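PDB 1VH5: 1,4-dihydroxy-2-naphthoyl-CoA hydrolase from Escherichia coli, which catalyses the hydrolysis of 1,4-dihydroxy-2-naphthoyl-CoA to 1,4-dihydroxy-2-naphthoate and CoA in menaquinone biosynthesis, and also cleaves many other acyl-CoA thioesters. Local coordinates for the interface of chains A and B. Sequence-based numbering; all coordinates share one arbitrary frame. Chains: chain A/B, Hypothetical protein ydiI.

The interface of chains A and B. Residues chain A 58, 61-62, 65, 87; chain B 58-59, 61-62, 87, 91.
The carboxylate of A:Glu65 and the imidazole of B:His91 meet tip to tip, their planes turned 59° apart. At the carboxylate edge, B:His91 NE2 donates a somewhat bent hydrogen bond of 3.0 Å to the syn lone pair of A:Glu65 OE1, which lies 22° out of the imidazole plane. On the side of the ring plane away from OE1, the CG2 methyl of A:Ile87 sits obliquely beyond the NE2 corner, 3.8 Å from B:His91 NE2 and outside the ring's outline, an apolar neighbour that leaves the polar tip to the acid. Over one carboxylate face stands the backbone N of B:Gly58, 3.8 Å from A:Glu65 OE1. Glutamate suits this place because its long chain, with CG anti to the backbone N (chi1 -175°) and a bend at chi2, carries the acid from helix 57-74 across the subunit boundary. An alanine here would probably leave B:His91 NE2 without its acceptor and the ring freer to turn. A:Glu65 is the proposed nucleophile or proton acceptor and B:His91 contacts substrate, so the active site of this hotdog-fold PaaI-family thioesterase is shared between both subunits of a dimer within the tetramer.

Beside it the two copies of helix 57-74 pack about the two-fold axis. A:Val61 and B:Val61 cross at about a right angle, A:Val61 CG1 lying 3.9 Å from B:Val61 CB; short branched valines fill the seam without pushing the helices apart. Glycine suits position 58, where a bare backbone admits the partner's methyl: A:Val62 CG2 rests 3.5 Å from B:Gly58 C. The two Val62 residues also touch each other, CG2 of A:Val62 lying 3.7 Å from CG2 of B:Val62. In the twin contact, B:Val62 CG2 comes within 3.4 Å of A:Gly58 C.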
ATOM      1  N   GLY A  58      -1.094   4.167   2.177  1.00 12.22           N
ATOM      2  CA  GLY A  58      -0.866   3.210   1.111  1.00 12.08           C
ATOM      3  C   GLY A  58       0.407   3.424   0.317  1.00 11.66           C
ATOM      4  O   GLY A  58       1.008   2.447  -0.156  1.00 12.10           O
ATOM      5  N   VAL A  61       3.202   1.819   2.022  1.00 11.95           N
ATOM      6  CA  VAL A  61       3.174   0.366   1.785  1.00 11.93           C
ATOM      7  C   VAL A  61       3.642   0.038   0.371  1.00 11.83           C
ATOM      8  O   VAL A  61       4.342  -0.953   0.157  1.00 11.87           O
ATOM      9  CB  VAL A  61       1.789  -0.232   2.125  1.00 12.27           C
ATOM     10  CG1 VAL A  61       1.802  -1.744   1.840  1.00 12.93           C
ATOM     11  CG2 VAL A  61       1.444   0.027   3.601  1.00 13.96           C
ATOM     12  N   VAL A  62       3.292   0.860  -0.615  1.00 11.62           N
ATOM     13  CA  VAL A  62       3.891   0.682  -1.935  1.00 11.98           C
ATOM     14  C   VAL A  62       5.428   0.715  -1.852  1.00 11.32           C
ATOM     15  O   VAL A  62       6.114  -0.137  -2.419  1.00 12.49           O
ATOM     16  CB  VAL A  62       3.419   1.745  -2.948  1.00 12.79           C
ATOM     17  CG1 VAL A  62       4.178   1.580  -4.273  1.00 14.12           C
ATOM     18  CG2 VAL A  62       1.902   1.616  -3.216  1.00 13.70           C
ATOM     19  N   GLU A  65       6.676  -2.525  -0.040  1.00 12.51           N
ATOM     20  CA  GLU A  65       6.560  -3.739  -0.832  1.00 12.59           C
ATOM     21  C   GLU A  65       7.507  -3.680  -2.024  1.00 12.71           C
ATOM     22  O   GLU A  65       8.045  -4.714  -2.435  1.00 13.87           O
ATOM     23  CB  GLU A  65       5.102  -3.976  -1.292  1.00 13.68           C
ATOM     24  CG  GLU A  65       4.951  -5.311  -2.027  1.00 17.54           C
ATOM     25  CD  GLU A  65       3.626  -6.000  -1.837  1.00 18.49           C
ATOM     26  OE1 GLU A  65       2.872  -5.676  -0.881  1.00 20.07           O
ATOM     27  OE2 GLU A  65       3.362  -6.863  -2.688  1.00 19.97           O
ATOM     28  N   ILE A  87       1.579  -8.413   3.841  1.00 10.24           N
ATOM     29  CA  ILE A  87       2.294  -7.219   4.250  1.00 10.88           C
ATOM     30  C   ILE A  87       1.495  -6.534   5.345  1.00 12.00           C
ATOM     31  O   ILE A  87       0.247  -6.560   5.321  1.00 12.00           O
ATOM     32  CB  ILE A  87       2.526  -6.315   3.039  1.00 12.27           C
ATOM     33  CG1 ILE A  87       3.452  -5.151   3.393  1.00 15.55           C
ATOM     34  CG2 ILE A  87       1.170  -5.805   2.430  1.00 14.39           C
ATOM     35  CD1 ILE A  87       4.349  -4.640   2.317  1.00 16.47           C
TER
ATOM     36  N   GLY B  58       1.188  -3.217  -3.241  1.00 11.61           N
ATOM     37  CA  GLY B  58       1.009  -1.921  -2.629  1.00 12.74           C
ATOM     38  C   GLY B  58      -0.177  -1.147  -3.186  1.00 11.86           C
ATOM     39  O   GLY B  58      -0.843  -0.422  -2.428  1.00 11.77           O
ATOM     40  N   ALA B  59      -0.450  -1.255  -4.488  1.00 12.14           N
ATOM     41  CA  ALA B  59      -1.629  -0.611  -5.079  1.00 12.54           C
ATOM     42  C   ALA B  59      -2.932  -1.145  -4.461  1.00 11.42           C
ATOM     43  O   ALA B  59      -3.837  -0.355  -4.172  1.00 12.07           O
ATOM     44  CB  ALA B  59      -1.616  -0.744  -6.611  1.00 13.07           C
ATOM     45  N   VAL B  61      -3.140  -2.134  -1.407  1.00 10.26           N
ATOM     46  CA  VAL B  61      -3.194  -1.533  -0.089  1.00 11.52           C
ATOM     47  C   VAL B  61      -3.621  -0.051  -0.198  1.00 11.61           C
ATOM     48  O   VAL B  61      -4.372   0.450   0.645  1.00 11.22           O
ATOM     49  CB  VAL B  61      -1.897  -1.749   0.705  1.00 11.97           C
ATOM     50  CG1 VAL B  61      -2.003  -1.003   2.026  1.00 12.46           C
ATOM     51  CG2 VAL B  61      -1.698  -3.258   0.891  1.00 14.35           C
ATOM     52  N   VAL B  62      -3.173   0.670  -1.231  1.00 11.27           N
ATOM     53  CA  VAL B  62      -3.651   2.034  -1.444  1.00 12.03           C
ATOM     54  C   VAL B  62      -5.186   2.020  -1.594  1.00 11.09           C
ATOM     55  O   VAL B  62      -5.889   2.846  -0.966  1.00 11.03           O
ATOM     56  CB  VAL B  62      -2.998   2.713  -2.688  1.00 11.60           C
ATOM     57  CG1 VAL B  62      -3.659   4.054  -2.937  1.00 13.46           C
ATOM     58  CG2 VAL B  62      -1.485   2.870  -2.502  1.00 11.82           C
ATOM     59  N   ILE B  87      -2.373  -1.409   9.230  1.00 11.23           N
ATOM     60  CA  ILE B  87      -3.025  -2.064   8.089  1.00 10.98           C
ATOM     61  C   ILE B  87      -2.324  -3.378   7.800  1.00 11.19           C
ATOM     62  O   ILE B  87      -1.110  -3.468   7.982  1.00 12.77           O
ATOM     63  CB  ILE B  87      -3.031  -1.132   6.815  1.00 13.85           C
ATOM     64  CG1 ILE B  87      -3.914  -1.699   5.670  1.00 15.82           C
ATOM     65  CG2 ILE B  87      -1.591  -0.773   6.443  1.00 15.25           C
ATOM     66  CD1 ILE B  87      -4.502  -0.693   4.720  1.00 18.45           C
ATOM     67  N   HIS B  91      -2.194 -11.134   0.048  1.00 12.14           N
ATOM     68  CA  HIS B  91      -2.251 -11.204  -1.431  1.00 12.81           C
ATOM     69  C   HIS B  91      -2.509 -12.643  -1.824  1.00 12.52           C
ATOM     70  O   HIS B  91      -1.667 -13.501  -1.529  1.00 14.19           O
ATOM     71  CB  HIS B  91      -0.915 -10.714  -2.029  1.00 13.84           C
ATOM     72  CG  HIS B  91      -0.509  -9.349  -1.578  1.00 13.15           C
ATOM     73  ND1 HIS B  91      -1.345  -8.254  -1.688  1.00 14.87           N
ATOM     74  CD2 HIS B  91       0.672  -8.878  -1.092  1.00 15.14           C
ATOM     75  CE1 HIS B  91      -0.717  -7.178  -1.231  1.00 14.61           C
ATOM     76  NE2 HIS B  91       0.509  -7.531  -0.860  1.00 15.90           N
TER